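Local coordinates for protein heme oxygenase 1 (Synechocystis sp., PDB 1WE1) that binds heme and probably opens its porphyrin ring with oxygen, giving biliverdin, carbon monoxide and free iron, at residues A[97-102]-A[203-208]; A[17-22]-A[198-203]; A[23-28]-A[208-213]. All coordinates share one frame; numbering follows the deposited sequence.

Interaction 1: A[97-102]-A[203-208]. With HEM (protoporphyrin IX containing Fe), chain H.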
loop_
_atom_site.group_PDB
_atom_site.type_symbol
_atom_site.label_atom_id
_atom_site.label_comp_id
_atom_site.label_asym_id
_atom_site.label_seq_id
_atom_site.Cartn_x
_atom_site.Cartn_y
_atom_site.Cartn_z
ATOM N N LYS A 97 1.733 -15.286 6.574
ATOM C CA LYS A 97 3.156 -15.362 6.276
ATOM C C LYS A 97 3.566 -14.220 5.336
ATOM O O LYS A 97 2.726 -13.554 4.719
ATOM C CB LYS A 97 3.510 -16.713 5.642
ATOM C CG LYS A 97 3.251 -16.777 4.154
ATOM C CD LYS A 97 1.767 -16.739 3.839
ATOM C CE LYS A 97 1.498 -16.225 2.418
ATOM N NZ LYS A 97 2.165 -17.021 1.344
ATOM N N ILE A 98 4.865 -13.995 5.229
ATOM C CA ILE A 98 5.368 -12.937 4.375
ATOM C C ILE A 98 6.173 -13.567 3.242
ATOM O O ILE A 98 6.911 -14.517 3.468
ATOM C CB ILE A 98 6.247 -11.947 5.217
ATOM C CG1 ILE A 98 6.641 -10.733 4.379
ATOM C CG2 ILE A 98 7.488 -12.664 5.757
ATOM C CD1 ILE A 98 7.410 -9.703 5.186
ATOM N N SER A 99 6.011 -13.062 2.022
ATOM C CA SER A 99 6.758 -13.594 0.881
ATOM C C SER A 99 8.139 -12.923 0.769
ATOM O O SER A 99 8.428 -11.945 1.469
ATOM C CB SER A 99 5.990 -13.350 -0.409
ATOM O OG SER A 99 6.098 -11.991 -0.772
ATOM N N ALA A 100 8.987 -13.436 -0.122
ATOM C CA ALA A 100 10.319 -12.860 -0.303
ATOM C C ALA A 100 10.237 -11.395 -0.734
ATOM O O ALA A 100 10.951 -10.562 -0.199
ATOM C CB ALA A 100 11.128 -13.665 -1.325
ATOM N N ALA A 101 9.371 -11.079 -1.690
ATOM C CA ALA A 101 9.241 -9.695 -2.143
ATOM C C ALA A 101 8.752 -8.838 -0.988
ATOM O O ALA A 101 9.218 -7.710 -0.788
ATOM C CB ALA A 101 8.268 -9.601 -3.290
ATOM N N GLY A 102 7.814 -9.384 -0.224
ATOM C CA GLY A 102 7.290 -8.652 0.907
ATOM C C GLY A 102 8.379 -8.388 1.924
ATOM O O GLY A 102 8.414 -7.330 2.540
ATOM N N PHE A 203 2.876 -8.265 -6.454
ATOM C CA PHE A 203 1.780 -8.634 -7.348
ATOM C C PHE A 203 2.198 -9.750 -8.295
ATOM O O PHE A 203 1.460 -10.719 -8.500
ATOM C CB PHE A 203 1.323 -7.449 -8.198
ATOM C CG PHE A 203 0.799 -6.283 -7.412
ATOM C CD1 PHE A 203 0.236 -6.455 -6.152
ATOM C CD2 PHE A 203 0.818 -5.002 -7.971
ATOM C CE1 PHE A 203 -0.307 -5.366 -5.455
ATOM C CE2 PHE A 203 0.280 -3.899 -7.290
ATOM C CZ PHE A 203 -0.285 -4.077 -6.029
ATOM N N ASN A 204 3.374 -9.600 -8.895
ATOM C CA ASN A 204 3.883 -10.607 -9.819
ATOM C C ASN A 204 4.053 -11.976 -9.138
ATOM O O ASN A 204 3.877 -13.015 -9.777
ATOM C CB ASN A 204 5.209 -10.146 -10.429
ATOM C CG ASN A 204 5.018 -9.080 -11.487
ATOM O OD1 ASN A 204 4.147 -9.201 -12.354
ATOM N ND2 ASN A 204 5.838 -8.030 -11.432
ATOM N N GLU A 205 4.387 -11.966 -7.847
ATOM C CA GLU A 205 4.550 -13.201 -7.079
ATOM C C GLU A 205 3.237 -13.978 -7.029
ATOM O O GLU A 205 3.222 -15.189 -6.806
ATOM C CB GLU A 205 4.959 -12.900 -5.637
ATOM C CG GLU A 205 6.433 -12.810 -5.376
ATOM C CD GLU A 205 6.721 -12.520 -3.914
ATOM O OE1 GLU A 205 7.892 -12.640 -3.495
ATOM O OE2 GLU A 205 5.771 -12.156 -3.183
ATOM N N LEU A 206 2.132 -13.279 -7.230
ATOM C CA LEU A 206 0.850 -13.935 -7.162
ATOM C C LEU A 206 0.302 -14.370 -8.497
ATOM O O LEU A 206 -0.738 -15.006 -8.542
ATOM C CB LEU A 206 -0.155 -13.030 -6.458
ATOM C CG LEU A 206 -0.209 -13.082 -4.929
ATOM C CD1 LEU A 206 1.068 -13.684 -4.343
ATOM C CD2 LEU A 206 -0.451 -11.685 -4.407
ATOM N N GLU A 207 1.003 -14.061 -9.582
ATOM C CA GLU A 207 0.504 -14.440 -10.900
ATOM C C GLU A 207 0.209 -15.926 -10.991
ATOM O O GLU A 207 -0.885 -16.313 -11.402
ATOM C CB GLU A 207 1.483 -14.045 -12.003
ATOM C CG GLU A 207 0.910 -14.215 -13.399
ATOM C CD GLU A 207 1.732 -13.510 -14.470
ATOM O OE1 GLU A 207 1.862 -12.263 -14.404
ATOM O OE2 GLU A 207 2.249 -14.199 -15.381
ATOM N N GLY A 208 1.178 -16.754 -10.606
ATOM C CA GLY A 208 0.991 -18.195 -10.647
ATOM C C GLY A 208 -0.184 -18.700 -9.815
ATOM O O GLY A 208 -0.914 -19.596 -10.249
HETATM C CHA HEM H . -3.336 7.845 -7.241
HETATM C CHB HEM H . -0.215 4.684 -5.327
HETATM C CHC HEM H . -2.204 1.270 -8.145
HETATM C CHD HEM H . -6.052 4.081 -8.699
HETATM C C1A HEM H . -2.206 7.344 -6.559
HETATM C C2A HEM H . -1.215 8.124 -5.834
HETATM C C3A HEM H . -0.306 7.235 -5.334
HETATM C C4A HEM H . -0.794 5.898 -5.704
HETATM C CMA HEM H . 0.938 7.507 -4.543
HETATM C CAA HEM H . -1.242 9.631 -5.627
HETATM C CBA HEM H . -0.809 10.480 -6.848
HETATM C CGA HEM H . -0.821 11.880 -6.625
HETATM O O1A HEM H . 0.330 12.425 -6.398
HETATM O O2A HEM H . -1.861 12.569 -6.631
HETATM C C1B HEM H . -0.456 3.455 -5.962
HETATM C C2B HEM H . 0.374 2.262 -5.810
HETATM C C3B HEM H . -0.217 1.283 -6.555
HETATM C C4B HEM H . -1.358 1.909 -7.220
HETATM C CMB HEM H . 1.614 2.189 -4.954
HETATM C CAB HEM H . 0.145 -0.186 -6.668
HETATM C CBB HEM H . 1.532 -0.454 -7.309
HETATM C C1C HEM H . -3.466 1.690 -8.479
HETATM C C2C HEM H . -4.494 0.879 -9.114
HETATM C C3C HEM H . -5.463 1.747 -9.468
HETATM C C4C HEM H . -5.191 2.995 -8.792
HETATM C CMC HEM H . -4.420 -0.624 -9.301
HETATM C CAC HEM H . -6.631 1.490 -10.423
HETATM C CBC HEM H . -7.874 0.961 -9.652
HETATM C C1D HEM H . -5.669 5.393 -8.329
HETATM C C2D HEM H . -6.531 6.566 -8.458
HETATM C C3D HEM H . -5.789 7.611 -8.008
HETATM C C4D HEM H . -4.448 7.080 -7.659
HETATM C CMD HEM H . -7.922 6.505 -9.002
HETATM C CAD HEM H . -6.155 9.069 -7.858
HETATM C CBD HEM H . -5.696 9.942 -9.110
HETATM C CGD HEM H . -5.775 11.334 -8.871
HETATM O O1D HEM H . -5.379 11.824 -7.747
HETATM O O2D HEM H . -6.228 12.112 -9.758
HETATM N NA HEM H . -1.923 6.001 -6.487
HETATM N NB HEM H . -1.512 3.225 -6.814
HETATM N NC HEM H . -3.934 2.996 -8.245
HETATM N ND HEM H . -4.426 5.737 -7.801
HETATM FE FE HEM H . -2.946 4.507 -7.348
HETATM O O HOH W 1 -3.730 4.233 -5.751
#
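A101 and E205 bring the two backbones closest, with their CA atoms 7.7 Å apart. Residues 97-102 run from a loop into the first turn of helix 100-115. Residues 203-208 lie where helix 182-205 gives way to helix 207-222. E205 spans the gap with a side chain extended beyond CG. Its OE1 accepts from A101 N at 2.8 Å, with an N-H...O angle of 155°. The donor comes on the syn side and is tilted 28° from the carboxylate plane. A101 CB packs against the same OE1. The other oxygen, OE2, accepts from S99 OG; at 2.4 Å this bond is very short, and its exact length is doubtful. S99 OG sits between the backbone N and the carbonyl carbon, chi1 75°, and can therefore also accept from G102 N at 3.2 Å. With an alanine in place of E205, A101 N and S99 OG would probably both lose their carboxylate partner, leaving S99 OG with its capping bond from G102 N. On another side of the helix F203 reaches the heme, with CE2 3.7 Å from vinyl atom CBB. N45 of helix 36-59 accepts from S99 N. S99 is the N-cap of helix 100-115. The carboxylate of E205 supplements that cap from a distant part of the chain, a siting likely to interact well with the positive end of the helix dipole.

Interaction 2: A[17-22]-A[198-203]. With HEM (protoporphyrin IX containing Fe), chain H.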
loop_
_atom_site.group_PDB
_atom_site.type_symbol
_atom_site.label_atom_id
_atom_site.label_comp_id
_atom_site.label_asym_id
_atom_site.label_seq_id
_atom_site.Cartn_x
_atom_site.Cartn_y
_atom_site.Cartn_z
ATOM N N HIS A 17 3.121 4.347 -11.836
ATOM C CA HIS A 17 1.736 4.034 -11.507
ATOM C C HIS A 17 1.067 3.383 -12.709
ATOM O O HIS A 17 0.230 2.490 -12.567
ATOM C CB HIS A 17 0.984 5.302 -11.118
ATOM C CG HIS A 17 -0.347 5.045 -10.486
ATOM N ND1 HIS A 17 -1.450 4.642 -11.207
ATOM C CD2 HIS A 17 -0.764 5.178 -9.203
ATOM C CE1 HIS A 17 -2.490 4.550 -10.397
ATOM N NE2 HIS A 17 -2.101 4.871 -9.176
ATOM N N SER A 18 1.448 3.837 -13.894
ATOM C CA SER A 18 0.915 3.297 -15.134
ATOM C C SER A 18 1.331 1.821 -15.306
ATOM O O SER A 18 0.521 0.988 -15.717
ATOM C CB SER A 18 1.412 4.137 -16.312
ATOM O OG SER A 18 1.297 3.418 -17.527
ATOM N N MET A 19 2.585 1.501 -14.987
ATOM C CA MET A 19 3.067 0.126 -15.093
ATOM C C MET A 19 2.356 -0.735 -14.054
ATOM O O MET A 19 2.069 -1.907 -14.284
ATOM C CB MET A 19 4.570 0.064 -14.850
ATOM C CG MET A 19 5.416 0.657 -15.955
ATOM S SD MET A 19 7.082 1.037 -15.331
ATOM C CE MET A 19 7.781 -0.629 -15.089
ATOM N N ALA A 20 2.074 -0.140 -12.905
ATOM C CA ALA A 20 1.386 -0.842 -11.833
ATOM C C ALA A 20 0.025 -1.355 -12.319
ATOM O O ALA A 20 -0.329 -2.517 -12.117
ATOM C CB ALA A 20 1.204 0.094 -10.650
ATOM N N GLU A 21 -0.726 -0.480 -12.977
ATOM C CA GLU A 21 -2.045 -0.828 -13.482
ATOM C C GLU A 21 -1.995 -1.919 -14.545
ATOM O O GLU A 21 -2.977 -2.623 -14.758
ATOM C CB GLU A 21 -2.720 0.405 -14.085
ATOM C CG GLU A 21 -2.999 1.549 -13.128
ATOM C CD GLU A 21 -3.238 2.851 -13.878
ATOM O OE1 GLU A 21 -4.072 2.859 -14.812
ATOM O OE2 GLU A 21 -2.588 3.869 -13.543
ATOM N N ASN A 22 -0.854 -2.060 -15.210
ATOM C CA ASN A 22 -0.714 -3.042 -16.278
ATOM C C ASN A 22 -0.148 -4.411 -15.907
ATOM O O ASN A 22 0.009 -5.273 -16.769
ATOM C CB ASN A 22 0.107 -2.447 -17.411
ATOM C CG ASN A 22 -0.640 -1.361 -18.151
ATOM O OD1 ASN A 22 -1.832 -1.505 -18.441
ATOM N ND2 ASN A 22 0.056 -0.273 -18.475
ATOM N N MET A 198 8.547 -2.265 -5.738
ATOM C CA MET A 198 8.423 -3.272 -4.696
ATOM C C MET A 198 6.987 -3.785 -4.524
ATOM O O MET A 198 6.766 -4.932 -4.139
ATOM C CB MET A 198 8.959 -2.719 -3.384
ATOM C CG MET A 198 10.446 -2.498 -3.447
ATOM S SD MET A 198 11.179 -2.026 -1.885
ATOM C CE MET A 198 11.024 -0.213 -1.968
ATOM N N ASN A 199 6.015 -2.927 -4.813
ATOM C CA ASN A 199 4.621 -3.319 -4.725
ATOM C C ASN A 199 4.363 -4.219 -5.919
ATOM O O ASN A 199 3.749 -5.277 -5.805
ATOM C CB ASN A 199 3.720 -2.085 -4.792
ATOM C CG ASN A 199 3.616 -1.386 -3.469
ATOM O OD1 ASN A 199 2.855 -1.799 -2.608
ATOM N ND2 ASN A 199 4.400 -0.339 -3.283
ATOM N N MET A 200 4.863 -3.788 -7.067
ATOM C CA MET A 200 4.689 -4.532 -8.289
ATOM C C MET A 200 5.289 -5.928 -8.201
ATOM O O MET A 200 4.754 -6.870 -8.786
ATOM C CB MET A 200 5.295 -3.757 -9.454
ATOM C CG MET A 200 4.567 -2.465 -9.762
ATOM S SD MET A 200 4.898 -1.856 -11.426
ATOM C CE MET A 200 6.238 -0.673 -11.106
ATOM N N LYS A 201 6.381 -6.082 -7.461
ATOM C CA LYS A 201 6.989 -7.396 -7.349
ATOM C C LYS A 201 6.113 -8.332 -6.505
ATOM O O LYS A 201 6.057 -9.539 -6.757
ATOM C CB LYS A 201 8.408 -7.295 -6.777
ATOM C CG LYS A 201 9.205 -8.567 -7.030
ATOM C CD LYS A 201 10.700 -8.400 -6.824
ATOM C CE LYS A 201 11.419 -9.719 -7.124
ATOM N NZ LYS A 201 12.899 -9.555 -7.268
ATOM N N MET A 202 5.425 -7.781 -5.507
ATOM C CA MET A 202 4.536 -8.597 -4.690
ATOM C C MET A 202 3.383 -9.121 -5.565
ATOM O O MET A 202 2.974 -10.282 -5.443
ATOM C CB MET A 202 3.982 -7.785 -3.519
ATOM C CG MET A 202 5.012 -7.485 -2.448
ATOM S SD MET A 202 4.355 -6.711 -0.936
ATOM C CE MET A 202 3.747 -5.145 -1.583
ATOM N N PHE A 203 2.876 -8.265 -6.454
ATOM C CA PHE A 203 1.780 -8.634 -7.348
ATOM C C PHE A 203 2.198 -9.750 -8.295
ATOM O O PHE A 203 1.460 -10.719 -8.500
ATOM C CB PHE A 203 1.323 -7.449 -8.198
ATOM C CG PHE A 203 0.799 -6.283 -7.412
ATOM C CD1 PHE A 203 0.236 -6.455 -6.152
ATOM C CD2 PHE A 203 0.818 -5.002 -7.971
ATOM C CE1 PHE A 203 -0.307 -5.366 -5.455
ATOM C CE2 PHE A 203 0.280 -3.899 -7.290
ATOM C CZ PHE A 203 -0.285 -4.077 -6.029
HETATM C CHA HEM H . -3.336 7.845 -7.241
HETATM C CHB HEM H . -0.215 4.684 -5.327
HETATM C CHC HEM H . -2.204 1.270 -8.145
HETATM C CHD HEM H . -6.052 4.081 -8.699
HETATM C C1A HEM H . -2.206 7.344 -6.559
HETATM C C2A HEM H . -1.215 8.124 -5.834
HETATM C C3A HEM H . -0.306 7.235 -5.334
HETATM C C4A HEM H . -0.794 5.898 -5.704
HETATM C CMA HEM H . 0.938 7.507 -4.543
HETATM C CAA HEM H . -1.242 9.631 -5.627
HETATM C CBA HEM H . -0.809 10.480 -6.848
HETATM C CGA HEM H . -0.821 11.880 -6.625
HETATM O O1A HEM H . 0.330 12.425 -6.398
HETATM O O2A HEM H . -1.861 12.569 -6.631
HETATM C C1B HEM H . -0.456 3.455 -5.962
HETATM C C2B HEM H . 0.374 2.262 -5.810
HETATM C C3B HEM H . -0.217 1.283 -6.555
HETATM C C4B HEM H . -1.358 1.909 -7.220
HETATM C CMB HEM H . 1.614 2.189 -4.954
HETATM C CAB HEM H . 0.145 -0.186 -6.668
HETATM C CBB HEM H . 1.532 -0.454 -7.309
HETATM C C1C HEM H . -3.466 1.690 -8.479
HETATM C C2C HEM H . -4.494 0.879 -9.114
HETATM C C3C HEM H . -5.463 1.747 -9.468
HETATM C C4C HEM H . -5.191 2.995 -8.792
HETATM C CMC HEM H . -4.420 -0.624 -9.301
HETATM C CAC HEM H . -6.631 1.490 -10.423
HETATM C CBC HEM H . -7.874 0.961 -9.652
HETATM C C1D HEM H . -5.669 5.393 -8.329
HETATM C C2D HEM H . -6.531 6.566 -8.458
HETATM C C3D HEM H . -5.789 7.611 -8.008
HETATM C C4D HEM H . -4.448 7.080 -7.659
HETATM C CMD HEM H . -7.922 6.505 -9.002
HETATM C CAD HEM H . -6.155 9.069 -7.858
HETATM C CBD HEM H . -5.696 9.942 -9.110
HETATM C CGD HEM H . -5.775 11.334 -8.871
HETATM O O1D HEM H . -5.379 11.824 -7.747
HETATM O O2D HEM H . -6.228 12.112 -9.758
HETATM N NA HEM H . -1.923 6.001 -6.487
HETATM N NB HEM H . -1.512 3.225 -6.814
HETATM N NC HEM H . -3.934 2.996 -8.245
HETATM N ND HEM H . -4.426 5.737 -7.801
HETATM FE FE HEM H . -2.946 4.507 -7.348
HETATM O O HOH W 1 -3.730 4.233 -5.751
#
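A20 and M200 are the nearest pair of the two helices, with CA atoms 6.1 Å apart. The thioether of M200 does the touching. Its SD lies 3.6 Å from A20 N and rests against the peptide that joins M19 to A20. M19 CB reaches the same sulfur at 3.9 Å. M200 CG is anti to the carbonyl carbon, chi1 -67°, and the extended second torsion carries SD to helix 14-21; the bend at the last torsion turns CE toward M19 CB. Beside this pair lies the heme. A20 CB meets vinyl atom CBB at 3.4 Å. N199 CB meets the same CBB at 3.7 Å, from roughly the opposite side, so the vinyl tip is held between the two helices.

The iron is bound by H17 NE2 at 2.0 Å, and water 1 completes the axial pair across the porphyrin. This is the proximal side of the heme oxygenase fold. Helix 14-21 supplies the axial histidine, and the all-helical fold sandwiches the heme between a proximal and a distal helix.

A second shell sets these groups. E21 is one helical turn after H17, and its OE2 accepts from H17 ND1 at 2.7 Å. The acceptor is only 1° out of the imidazole plane, while the donor approaches the carboxylate on its anti side. This bond probably helps to fix the rotation of the imidazole about its bond to iron. On helix 182-205, N199 O lies 3.5 Å above one face of the F203 ring, offset toward the rim. The N199 amide donates through ND2 to A195 O and Y105 OH, and OD1 takes a weak bond from R127.

Interaction 3: A[23-28]-A[208-213]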
loop_
_atom_site.group_PDB
_atom_site.type_symbol
_atom_site.label_atom_id
_atom_site.label_comp_id
_atom_site.label_asym_id
_atom_site.label_seq_id
_atom_site.Cartn_x
_atom_site.Cartn_y
_atom_site.Cartn_z
ATOM N N VAL A 23 0.176 -4.608 -14.637
ATOM C CA VAL A 23 0.683 -5.891 -14.191
ATOM C C VAL A 23 -0.443 -6.908 -14.410
ATOM O O VAL A 23 -1.612 -6.588 -14.188
ATOM C CB VAL A 23 1.034 -5.833 -12.700
ATOM C CG1 VAL A 23 1.365 -7.225 -12.180
ATOM C CG2 VAL A 23 2.193 -4.875 -12.488
ATOM N N GLY A 24 -0.090 -8.114 -14.853
ATOM C CA GLY A 24 -1.082 -9.151 -15.090
ATOM C C GLY A 24 -2.073 -9.314 -13.947
ATOM O O GLY A 24 -3.283 -9.209 -14.134
ATOM N N PHE A 25 -1.555 -9.568 -12.752
ATOM C CA PHE A 25 -2.397 -9.730 -11.576
ATOM C C PHE A 25 -3.394 -8.568 -11.452
ATOM O O PHE A 25 -4.600 -8.792 -11.261
ATOM C CB PHE A 25 -1.521 -9.789 -10.324
ATOM C CG PHE A 25 -2.293 -9.986 -9.053
ATOM C CD1 PHE A 25 -2.574 -11.272 -8.581
ATOM C CD2 PHE A 25 -2.768 -8.888 -8.340
ATOM C CE1 PHE A 25 -3.325 -11.461 -7.408
ATOM C CE2 PHE A 25 -3.521 -9.065 -7.170
ATOM C CZ PHE A 25 -3.799 -10.357 -6.706
ATOM N N VAL A 26 -2.881 -7.335 -11.562
ATOM C CA VAL A 26 -3.704 -6.128 -11.449
ATOM C C VAL A 26 -4.738 -6.021 -12.553
ATOM O O VAL A 26 -5.899 -5.701 -12.288
ATOM C CB VAL A 26 -2.833 -4.848 -11.434
ATOM C CG1 VAL A 26 -3.701 -3.598 -11.667
ATOM C CG2 VAL A 26 -2.126 -4.745 -10.087
ATOM N N LYS A 27 -4.332 -6.293 -13.787
ATOM C CA LYS A 27 -5.275 -6.242 -14.896
ATOM C C LYS A 27 -6.484 -7.130 -14.600
ATOM O O LYS A 27 -7.628 -6.727 -14.808
ATOM C CB LYS A 27 -4.618 -6.720 -16.185
ATOM C CG LYS A 27 -3.788 -5.682 -16.874
ATOM C CD LYS A 27 -3.313 -6.190 -18.221
ATOM C CE LYS A 27 -2.568 -5.102 -18.972
ATOM N NZ LYS A 27 -1.980 -5.618 -20.230
ATOM N N CYS A 28 -6.220 -8.344 -14.120
ATOM C CA CYS A 28 -7.294 -9.269 -13.801
ATOM C C CYS A 28 -8.152 -8.718 -12.671
ATOM O O CYS A 28 -9.377 -8.815 -12.709
ATOM C CB CYS A 28 -6.722 -10.642 -13.416
ATOM S SG CYS A 28 -5.938 -11.542 -14.793
ATOM N N GLY A 208 1.178 -16.754 -10.606
ATOM C CA GLY A 208 0.991 -18.195 -10.647
ATOM C C GLY A 208 -0.184 -18.700 -9.815
ATOM O O GLY A 208 -0.914 -19.596 -10.249
ATOM N N ASN A 209 -0.377 -18.140 -8.622
ATOM C CA ASN A 209 -1.484 -18.561 -7.765
ATOM C C ASN A 209 -2.841 -18.213 -8.390
ATOM O O ASN A 209 -3.827 -18.935 -8.218
ATOM C CB ASN A 209 -1.401 -17.896 -6.387
ATOM C CG ASN A 209 -0.059 -18.107 -5.706
ATOM O OD1 ASN A 209 0.006 -18.273 -4.487
ATOM N ND2 ASN A 209 1.021 -18.077 -6.487
ATOM N N LEU A 210 -2.883 -17.099 -9.111
ATOM C CA LEU A 210 -4.107 -16.639 -9.749
ATOM C C LEU A 210 -4.442 -17.489 -10.979
ATOM O O LEU A 210 -5.614 -17.769 -11.252
ATOM C CB LEU A 210 -3.955 -15.165 -10.148
ATOM C CG LEU A 210 -5.196 -14.462 -10.702
ATOM C CD1 LEU A 210 -6.310 -14.522 -9.664
ATOM C CD2 LEU A 210 -4.853 -13.008 -11.054
ATOM N N ILE A 211 -3.411 -17.890 -11.722
ATOM C CA ILE A 211 -3.609 -18.712 -12.906
ATOM C C ILE A 211 -4.351 -19.985 -12.498
ATOM O O ILE A 211 -5.445 -20.252 -13.002
ATOM C CB ILE A 211 -2.268 -19.093 -13.562
ATOM C CG1 ILE A 211 -1.504 -17.828 -13.968
ATOM C CG2 ILE A 211 -2.515 -19.961 -14.797
ATOM C CD1 ILE A 211 -2.151 -17.060 -15.079
ATOM N N LYS A 212 -3.779 -20.762 -11.579
ATOM C CA LYS A 212 -4.441 -21.981 -11.139
ATOM C C LYS A 212 -5.907 -21.715 -10.840
ATOM O O LYS A 212 -6.785 -22.307 -11.470
ATOM C CB LYS A 212 -3.776 -22.554 -9.893
ATOM C CG LYS A 212 -2.523 -23.352 -10.176
ATOM C CD LYS A 212 -2.144 -24.217 -8.976
ATOM C CE LYS A 212 -3.170 -25.325 -8.741
ATOM N NZ LYS A 212 -2.766 -26.256 -7.638
ATOM N N ALA A 213 -6.152 -20.819 -9.882
ATOM C CA ALA A 213 -7.505 -20.431 -9.470
ATOM C C ALA A 213 -8.427 -20.150 -10.657
ATOM O O ALA A 213 -9.605 -20.520 -10.646
ATOM C CB ALA A 213 -7.439 -19.198 -8.563
#
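F25 and C28 receive one branch of L210 between them. That branch is CD2. It lies 3.8 Å from F25 CD1, and C28 CB stands at the same distance from it. C28 SG is a little farther from the methyl, at 4.2 Å. F25 and C28 are three residues apart on helix 24-30 and so present neighbouring points of one helical face.

The torsions explain the fit. F25 has CG anti to the backbone N, chi1 -179°, which swings the ring beside its own carbonyl carbon and brings its rim to the leucine. L210 also has CG anti to N, chi1 -174°, and its chain reaches straight across from helix 207-222. With chi2 at 59° for CD1, the other branch, CD2, lies anti to CA and extends into the gap between F25 and C28. The two side chains of F25 and L210 cross at about a right angle, and the methyl meets the ring obliquely.

The CA atoms of F25 and L210 are 7.3 Å apart, the closest approach of the two backbones. V23 is the N-cap of helix 24-30, and its carbonyl O accepts from K27 N at 2.8 Å.

F25 is shared with other parts of the fold: its ring also touches L206 and S38. L210 in turn touches S38 and E35, so helix 36-59 and the loop before it help cover this contact. A bound isopropyl alcohol, probably from the crystallisation liquor, lies about 4 Å from the F25 side chain. The heme is about 8 Å from that side chain.

No hydrogen bond crosses between the two segments. The helices are joined here by dispersion and burial of carbon surface around a single methyl group, so shape rather than bond direction sets their fit.

How the interactions relate
The three contacts follow the C-terminal part of the chain away from the heme. Interaction 2 is at the iron; its centre is 12 Å from that of interaction 1 and 12 Å from that of interaction 3. Interactions 1 and 2 share F203 of the heme pocket, and A101 CB packs on M202 CG at 4.0 Å. Interactions 1 and 3 share G208, with centres 11 Å apart. F25 CB touches F203 O at 3.6 Å, which joins interaction 3 to both others. Helix 24-30 follows helix 14-21 closely, and A20 O lies 3.5 Å from V26 CB. V26 itself touches the heme, so each interaction includes a residue of the pocket.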